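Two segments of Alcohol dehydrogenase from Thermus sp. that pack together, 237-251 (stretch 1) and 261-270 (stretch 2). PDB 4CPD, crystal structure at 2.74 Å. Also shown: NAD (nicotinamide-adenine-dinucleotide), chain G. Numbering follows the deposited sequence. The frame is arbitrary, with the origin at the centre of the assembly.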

ATOM      1  N   PRO A 237       9.166   6.226 -12.411  1.00 44.74           N
ATOM      2  CA  PRO A 237       8.845   7.266 -11.436  1.00 46.06           C
ATOM      3  C   PRO A 237       8.669   6.736  -9.981  1.00 49.01           C
ATOM      4  O   PRO A 237       8.349   5.555  -9.746  1.00 48.00           O
ATOM      5  CB  PRO A 237       7.537   7.829 -11.970  1.00 48.08           C
ATOM      6  CG  PRO A 237       6.886   6.660 -12.644  1.00 46.99           C
ATOM      7  CD  PRO A 237       7.990   5.794 -13.179  1.00 45.93           C
ATOM      8  N   ASP A 238       8.876   7.616  -9.018  1.00 47.12           N
ATOM      9  CA  ASP A 238       8.700   7.278  -7.620  1.00 48.34           C
ATOM     10  C   ASP A 238       7.252   6.921  -7.285  1.00 45.79           C
ATOM     11  O   ASP A 238       6.999   6.025  -6.490  1.00 47.49           O
ATOM     12  CB  ASP A 238       9.146   8.456  -6.766  1.00 52.45           C
ATOM     13  CG  ASP A 238      10.590   8.808  -6.998  1.00 57.50           C
ATOM     14  OD1 ASP A 238      11.449   8.102  -6.429  1.00 59.72           O
ATOM     15  OD2 ASP A 238      10.870   9.761  -7.768  1.00 64.38           O
ATOM     16  N   LEU A 239       6.314   7.621  -7.915  1.00 44.97           N
ATOM     17  CA  LEU A 239       4.884   7.442  -7.673  1.00 42.51           C
ATOM     18  C   LEU A 239       4.080   7.363  -8.969  1.00 41.48           C
ATOM     19  O   LEU A 239       4.336   8.114  -9.894  1.00 40.83           O
ATOM     20  CB  LEU A 239       4.405   8.605  -6.817  1.00 40.95           C
ATOM     21  CG  LEU A 239       2.914   8.742  -6.556  1.00 41.35           C
ATOM     22  CD1 LEU A 239       2.299   7.464  -6.011  1.00 45.42           C
ATOM     23  CD2 LEU A 239       2.688   9.873  -5.571  1.00 40.81           C
ATOM     24  N   VAL A 240       3.133   6.432  -9.054  1.00 43.88           N
ATOM     25  CA  VAL A 240       2.162   6.429 -10.150  1.00 44.49           C
ATOM     26  C   VAL A 240       0.782   6.609  -9.581  1.00 46.18           C
ATOM     27  O   VAL A 240       0.382   5.872  -8.694  1.00 52.46           O
ATOM     28  CB  VAL A 240       2.152   5.129 -10.948  1.00 44.55           C
ATOM     29  CG1 VAL A 240       1.168   5.208 -12.101  1.00 46.74           C
ATOM     30  CG2 VAL A 240       3.521   4.866 -11.497  1.00 49.68           C
ATOM     31  N   LEU A 241       0.056   7.587 -10.103  1.00 49.39           N
ATOM     32  CA  LEU A 241      -1.357   7.751  -9.797  1.00 51.59           C
ATOM     33  C   LEU A 241      -2.170   7.242 -10.974  1.00 50.21           C
ATOM     34  O   LEU A 241      -2.111   7.838 -12.038  1.00 52.23           O
ATOM     35  CB  LEU A 241      -1.695   9.217  -9.564  1.00 48.49           C
ATOM     36  CG  LEU A 241      -3.161   9.369  -9.201  1.00 46.34           C
ATOM     37  CD1 LEU A 241      -3.304   9.281  -7.707  1.00 48.37           C
ATOM     38  CD2 LEU A 241      -3.709  10.674  -9.681  1.00 49.57           C
ATOM     39  N   GLU A 242      -2.933   6.165 -10.798  1.00 51.27           N
ATOM     40  CA  GLU A 242      -3.740   5.669 -11.917  1.00 51.58           C
ATOM     41  C   GLU A 242      -5.154   6.187 -11.720  1.00 47.72           C
ATOM     42  O   GLU A 242      -5.758   6.033 -10.659  1.00 47.11           O
ATOM     43  CB  GLU A 242      -3.602   4.140 -12.140  1.00 54.61           C
ATOM     44  CG  GLU A 242      -4.781   3.273 -11.798  1.00 60.78           C
ATOM     45  CD  GLU A 242      -5.992   3.499 -12.672  1.00 63.29           C
ATOM     46  OE1 GLU A 242      -5.877   3.402 -13.912  1.00 57.61           O
ATOM     47  OE2 GLU A 242      -7.086   3.744 -12.094  1.00 72.96           O
ATOM     48  N   ALA A 243      -5.652   6.858 -12.745  1.00 45.33           N
ATOM     49  CA  ALA A 243      -6.913   7.578 -12.648  1.00 46.47           C
ATOM     50  C   ALA A 243      -7.850   7.254 -13.803  1.00 50.78           C
ATOM     51  O   ALA A 243      -8.658   8.112 -14.196  1.00 53.19           O
ATOM     52  CB  ALA A 243      -6.658   9.071 -12.606  1.00 45.80           C
ATOM     53  N   VAL A 244      -7.740   6.040 -14.346  1.00 49.01           N
ATOM     54  CA  VAL A 244      -8.615   5.622 -15.404  1.00 53.07           C
ATOM     55  C   VAL A 244      -9.616   4.611 -14.887  1.00 58.87           C
ATOM     56  O   VAL A 244     -10.825   4.820 -15.012  1.00 56.42           O
ATOM     57  CB  VAL A 244      -7.813   5.029 -16.560  1.00 56.97           C
ATOM     58  CG1 VAL A 244      -8.757   4.469 -17.614  1.00 60.97           C
ATOM     59  CG2 VAL A 244      -6.908   6.089 -17.167  1.00 55.97           C
ATOM     60  N   GLY A 245      -9.094   3.517 -14.331  1.00 65.61           N
ATOM     61  CA  GLY A 245      -9.895   2.365 -13.874  1.00 66.84           C
ATOM     62  C   GLY A 245      -9.668   1.165 -14.782  1.00 67.60           C
ATOM     63  O   GLY A 245      -9.700   1.308 -16.009  1.00 72.13           O
ATOM     64  N   GLY A 246      -9.417  -0.005 -14.195  1.00 64.26           N
ATOM     65  CA  GLY A 246      -9.347  -1.255 -14.971  1.00 64.32           C
ATOM     66  C   GLY A 246      -7.973  -1.912 -15.099  1.00 69.33           C
ATOM     67  O   GLY A 246      -6.920  -1.250 -15.037  1.00 71.52           O
ATOM     68  N   ALA A 247      -7.991  -3.222 -15.334  1.00 69.09           N
ATOM     69  CA  ALA A 247      -6.782  -4.042 -15.290  1.00 71.96           C
ATOM     70  C   ALA A 247      -5.702  -3.604 -16.256  1.00 69.07           C
ATOM     71  O   ALA A 247      -4.511  -3.788 -15.984  1.00 73.05           O
ATOM     72  CB  ALA A 247      -7.117  -5.496 -15.547  1.00 74.78           C
ATOM     73  N   ALA A 248      -6.099  -3.062 -17.395  1.00 64.31           N
ATOM     74  CA  ALA A 248      -5.108  -2.641 -18.373  1.00 65.48           C
ATOM     75  C   ALA A 248      -4.188  -1.580 -17.751  1.00 65.29           C
ATOM     76  O   ALA A 248      -2.967  -1.761 -17.654  1.00 60.35           O
ATOM     77  CB  ALA A 248      -5.787  -2.110 -19.618  1.00 64.71           C
ATOM     78  N   THR A 249      -4.794  -0.497 -17.276  1.00 63.71           N
ATOM     79  CA  THR A 249      -4.041   0.622 -16.714  1.00 59.84           C
ATOM     80  C   THR A 249      -3.366   0.302 -15.363  1.00 63.40           C
ATOM     81  O   THR A 249      -2.313   0.865 -15.038  1.00 57.58           O
ATOM     82  CB  THR A 249      -4.925   1.867 -16.573  1.00 57.80           C
ATOM     83  OG1 THR A 249      -6.181   1.526 -15.968  1.00 62.70           O
ATOM     84  CG2 THR A 249      -5.177   2.471 -17.923  1.00 56.56           C
ATOM     85  N   LEU A 250      -3.960  -0.597 -14.580  1.00 60.60           N
ATOM     86  CA  LEU A 250      -3.337  -1.013 -13.322  1.00 60.75           C
ATOM     87  C   LEU A 250      -2.043  -1.811 -13.533  1.00 62.53           C
ATOM     88  O   LEU A 250      -1.073  -1.627 -12.802  1.00 59.72           O
ATOM     89  CB  LEU A 250      -4.326  -1.800 -12.452  1.00 61.56           C
ATOM     90  CG  LEU A 250      -5.460  -0.938 -11.861  1.00 64.23           C
ATOM     91  CD1 LEU A 250      -6.650  -1.770 -11.362  1.00 61.52           C
ATOM     92  CD2 LEU A 250      -4.932  -0.058 -10.741  1.00 64.02           C
ATOM     93  N   SER A 251      -2.032  -2.695 -14.528  1.00 66.32           N
ATOM     94  CA  SER A 251      -0.838  -3.487 -14.838  1.00 68.45           C
ATOM     95  C   SER A 251       0.244  -2.560 -15.358  1.00 60.53           C
ATOM     96  O   SER A 251       1.438  -2.709 -15.061  1.00 55.05           O
ATOM     97  CB  SER A 251      -1.162  -4.544 -15.892  1.00 72.52           C
ATOM     98  OG  SER A 251      -2.395  -5.174 -15.595  1.00 80.95           O
ATOM     99  N   GLY A 261       8.907   1.809  -5.412  1.00 35.83           N
ATOM    100  CA  GLY A 261       7.986   2.910  -5.581  1.00 40.53           C
ATOM    101  C   GLY A 261       6.574   2.604  -5.070  1.00 43.98           C
ATOM    102  O   GLY A 261       6.315   1.588  -4.414  1.00 43.47           O
ATOM    103  N   ARG A 262       5.652   3.495  -5.403  1.00 44.50           N
ATOM    104  CA  ARG A 262       4.306   3.461  -4.847  1.00 45.17           C
ATOM    105  C   ARG A 262       3.306   3.682  -5.934  1.00 42.53           C
ATOM    106  O   ARG A 262       3.512   4.540  -6.780  1.00 42.78           O
ATOM    107  CB  ARG A 262       4.134   4.564  -3.811  1.00 46.04           C
ATOM    108  CG  ARG A 262       4.975   4.370  -2.568  1.00 46.47           C
ATOM    109  CD  ARG A 262       5.412   5.694  -2.003  1.00 51.25           C
ATOM    110  NE  ARG A 262       6.740   6.093  -2.483  1.00 62.36           N
ATOM    111  CZ  ARG A 262       7.089   7.272  -3.022  1.00 64.49           C
ATOM    112  NH1 ARG A 262       6.232   8.280  -3.228  1.00 62.99           N
ATOM    113  NH2 ARG A 262       8.355   7.442  -3.348  1.00 69.28           N
ATOM    114  N   VAL A 263       2.239   2.893  -5.922  1.00 39.17           N
ATOM    115  CA  VAL A 263       1.162   3.068  -6.857  1.00 36.75           C
ATOM    116  C   VAL A 263      -0.107   3.370  -6.092  1.00 39.97           C
ATOM    117  O   VAL A 263      -0.455   2.695  -5.128  1.00 42.02           O
ATOM    118  CB  VAL A 263       0.967   1.829  -7.692  1.00 36.91           C
ATOM    119  CG1 VAL A 263      -0.266   1.965  -8.561  1.00 37.77           C
ATOM    120  CG2 VAL A 263       2.195   1.596  -8.547  1.00 38.80           C
ATOM    121  N   SER A 264      -0.788   4.415  -6.523  1.00 40.63           N
ATOM    122  CA  SER A 264      -1.986   4.891  -5.856  1.00 41.44           C
ATOM    123  C   SER A 264      -3.107   4.792  -6.892  1.00 44.97           C
ATOM    124  O   SER A 264      -3.200   5.656  -7.783  1.00 44.60           O
ATOM    125  CB  SER A 264      -1.757   6.336  -5.425  1.00 39.49           C
ATOM    126  OG  SER A 264      -2.477   6.677  -4.293  1.00 39.94           O
ATOM    127  N   ALA A 265      -3.942   3.748  -6.794  1.00 44.36           N
ATOM    128  CA  ALA A 265      -5.040   3.523  -7.759  1.00 44.02           C
ATOM    129  C   ALA A 265      -6.344   4.180  -7.327  1.00 48.78           C
ATOM    130  O   ALA A 265      -6.862   3.921  -6.251  1.00 50.53           O
ATOM    131  CB  ALA A 265      -5.284   2.051  -7.959  1.00 41.89           C
ATOM    132  N   VAL A 266      -6.881   5.020  -8.191  1.00 50.53           N
ATOM    133  CA  VAL A 266      -7.989   5.875  -7.821  1.00 50.76           C
ATOM    134  C   VAL A 266      -9.150   5.754  -8.841  1.00 49.56           C
ATOM    135  O   VAL A 266     -10.279   6.124  -8.552  1.00 54.19           O
ATOM    136  CB  VAL A 266      -7.459   7.318  -7.655  1.00 47.08           C
ATOM    137  CG1 VAL A 266      -7.929   8.186  -8.798  1.00 51.77           C
ATOM    138  CG2 VAL A 266      -7.880   7.907  -6.346  1.00 46.99           C
ATOM    139  N   GLY A 267      -8.881   5.182 -10.002  1.00 49.87           N
ATOM    140  CA  GLY A 267      -9.928   4.905 -10.995  1.00 52.24           C
ATOM    141  C   GLY A 267     -10.902   3.751 -10.672  1.00 53.59           C
ATOM    142  O   GLY A 267     -10.516   2.681 -10.177  1.00 51.16           O
ATOM    143  N   VAL A 268     -12.172   3.973 -10.999  1.00 49.31           N
ATOM    144  CA  VAL A 268     -13.232   3.001 -10.778  1.00 52.25           C
ATOM    145  C   VAL A 268     -13.425   2.043 -11.966  1.00 55.88           C
ATOM    146  O   VAL A 268     -13.280   2.459 -13.111  1.00 56.32           O
ATOM    147  CB  VAL A 268     -14.563   3.727 -10.476  1.00 54.43           C
ATOM    148  CG1 VAL A 268     -15.743   2.760 -10.369  1.00 57.48           C
ATOM    149  CG2 VAL A 268     -14.447   4.525  -9.179  1.00 51.47           C
ATOM    150  N   ASP A 269     -13.763   0.777 -11.663  1.00 56.27           N
ATOM    151  CA  ASP A 269     -14.066  -0.264 -12.659  1.00 59.15           C
ATOM    152  C   ASP A 269     -14.780  -1.464 -12.016  1.00 62.16           C
ATOM    153  O   ASP A 269     -14.666  -1.695 -10.806  1.00 58.72           O
ATOM    154  CB  ASP A 269     -12.784  -0.756 -13.336  1.00 63.10           C
ATOM    155  CG  ASP A 269     -13.060  -1.661 -14.509  1.00 62.68           C
ATOM    156  OD1 ASP A 269     -13.487  -1.125 -15.543  1.00 61.73           O
ATOM    157  OD2 ASP A 269     -12.867  -2.896 -14.393  1.00 65.85           O
ATOM    158  N   ASN A 270     -15.481  -2.238 -12.852  1.00 68.75           N
ATOM    159  CA  ASN A 270     -16.341  -3.383 -12.422  1.00 69.05           C
ATOM    160  C   ASN A 270     -15.671  -4.731 -12.308  1.00 62.58           C
ATOM    161  O   ASN A 270     -16.170  -5.591 -11.595  1.00 60.66           O
ATOM    162  CB  ASN A 270     -17.495  -3.603 -13.410  1.00 67.30           C
ATOM    163  CG  ASN A 270     -18.689  -2.756 -13.103  1.00 76.42           C
ATOM    164  OD1 ASN A 270     -18.725  -2.076 -12.073  1.00 80.64           O
ATOM    165  ND2 ASN A 270     -19.696  -2.792 -13.991  1.00 77.61           N
TER
HETATM  166  PA  NAD G1407     -13.251  10.681 -17.402  1.00 77.42           P
HETATM  167  O1A NAD G1407     -13.852  12.029 -17.805  1.00 63.81           O
HETATM  168  O2A NAD G1407     -13.849   9.397 -17.969  1.00 70.53           O
HETATM  169  O5B NAD G1407     -11.650  10.610 -17.629  1.00 72.90           O
HETATM  170  C5B NAD G1407     -11.015   9.391 -18.012  1.00 77.42           C
HETATM  171  C4B NAD G1407      -9.783   9.691 -18.861  1.00 84.55           C
HETATM  172  O4B NAD G1407      -8.976   8.512 -18.983  1.00 78.98           O
HETATM  173  C3B NAD G1407     -10.177  10.135 -20.275  1.00 82.18           C
HETATM  174  O3B NAD G1407      -9.412  11.256 -20.745  1.00 69.96           O
HETATM  175  C2B NAD G1407      -9.861   8.938 -21.125  1.00 84.70           C
HETATM  176  O2B NAD G1407      -9.523   9.308 -22.465  1.00 82.42           O
HETATM  177  C1B NAD G1407      -8.691   8.341 -20.368  1.00 82.81           C
HETATM  178  N9A NAD G1407      -8.545   6.925 -20.706  1.00 90.34           N
HETATM  179  C8A NAD G1407      -9.559   6.042 -20.809  1.00 87.86           C
HETATM  180  N7A NAD G1407      -9.057   4.830 -21.147  1.00 93.35           N
HETATM  181  C5A NAD G1407      -7.712   4.942 -21.255  1.00 88.69           C
HETATM  182  C6A NAD G1407      -6.584   4.042 -21.566  1.00 87.16           C
HETATM  183  N6A NAD G1407      -6.843   2.752 -21.832  1.00 85.40           N
HETATM  184  N1A NAD G1407      -5.317   4.535 -21.582  1.00 91.56           N
HETATM  185  C2A NAD G1407      -5.067   5.831 -21.311  1.00 88.34           C
HETATM  186  N3A NAD G1407      -6.055   6.709 -21.017  1.00 91.40           N
HETATM  187  C4A NAD G1407      -7.370   6.333 -20.970  1.00 91.79           C
HETATM  188  O3  NAD G1407     -13.331  10.514 -15.790  1.00 82.45           O
HETATM  189  PN  NAD G1407     -12.816  11.524 -14.631  1.00 79.80           P
HETATM  190  O1N NAD G1407     -13.983  12.461 -14.390  1.00 64.02           O
HETATM  191  O2N NAD G1407     -11.382  12.000 -14.889  1.00 70.72           O
HETATM  192  O5D NAD G1407     -12.675  10.490 -13.395  1.00 78.51           O
HETATM  193  C5D NAD G1407     -11.482   9.682 -13.350  1.00 77.24           C
HETATM  194  C4D NAD G1407     -11.662   8.278 -12.780  1.00 75.50           C
HETATM  195  O4D NAD G1407     -11.575   8.362 -11.351  1.00 75.71           O
HETATM  196  C3D NAD G1407     -13.009   7.629 -13.102  1.00 75.75           C
HETATM  197  O3D NAD G1407     -12.813   6.209 -13.218  1.00 63.16           O
HETATM  198  C2D NAD G1407     -13.883   8.011 -11.905  1.00 78.14           C
HETATM  199  O2D NAD G1407     -15.043   7.171 -11.673  1.00 65.75           O
HETATM  200  C1D NAD G1407     -12.838   7.941 -10.789  1.00 76.14           C
HETATM  201  N1N NAD G1407     -13.184   8.711  -9.583  1.00 74.51           N
HETATM  202  C2N NAD G1407     -12.893   8.093  -8.435  1.00 68.30           C
HETATM  203  C3N NAD G1407     -13.151   8.674  -7.202  1.00 60.95           C
HETATM  204  C7N NAD G1407     -12.756   7.871  -5.996  1.00 54.73           C
HETATM  205  O7N NAD G1407     -13.329   8.004  -4.927  1.00 50.96           O
HETATM  206  N7N NAD G1407     -11.725   7.015  -6.138  1.00 51.77           N
HETATM  207  C4N NAD G1407     -13.730   9.954  -7.159  1.00 63.70           C
HETATM  208  C5N NAD G1407     -14.032  10.595  -8.367  1.00 67.31           C
HETATM  209  C6N NAD G1407     -13.748   9.948  -9.581  1.00 74.09           C
HETATM  210  O   HOH W   1      -8.418   1.373 -10.959  1.00 50.46           O

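Strands 239-242 and 262-265 lie side by side as parallel neighbours in a sheet, their axes 4.8 Å apart at closest approach and their N-to-C directions 14° apart; the two stretches together bury 731 Å². The ladder opens at Asp238, whose O accepts from Arg262 N (3.1 Å). The same carbonyl lies over one face of the Arg262 guanidinium, while the carboxylate stays beyond salt-bridge range (Asp238 OD1 to Arg262 NH2, 4.4 Å) and is satisfied elsewhere in the structure. Leu239, paired with Arg262, lays its CD1 3.3 Å from Arg262 O. Val240 turns both its backbone polar groups to stretch 2, as parallel pairing requires of alternate residues: Val240 N donates to Arg262 O (3.0 Å), and Val240 O accepts from Ser264 N (2.9 Å). Its side chain shares a sheet face with Val263 (Val240 CB to Val263 CG2, 4.3 Å). On the other face, Leu241 CD1 packs 4.0 Å from Ser264 CB.

Glu242 closes the ladder: its N donates to Ser264 O (3.1 Å) and its O accepts from Val266 N (2.9 Å). Its buried carboxylate then ties down the turns beyond the strands, taking weak bonds at OE2 from Gly267 N (3.1 Å) and at OE1 from Gly245 N (3.2 Å); one water bridges Glu242 OE2 (2.9 Å) and Gly267 O (2.6 Å). Ala243 CB meets Val266 CG1 at 4.1 Å. Val244 O accepts from NAD O3D (3.0 Å), which in turn accepts from Val268 N (3.2 Å), so the nicotinamide ribose of the cofactor joins both stretches. Gly245 and Gly267 pass with CA atoms 3.8 Å apart; a CB on Gly245 would lie 2.0 Å from Val268 O. Gly246 N approaches Asp269 CB (3.6 Å) just before the helix, from which Leu250 reaches back, its CD2 3.5 Å from Ala265 CB.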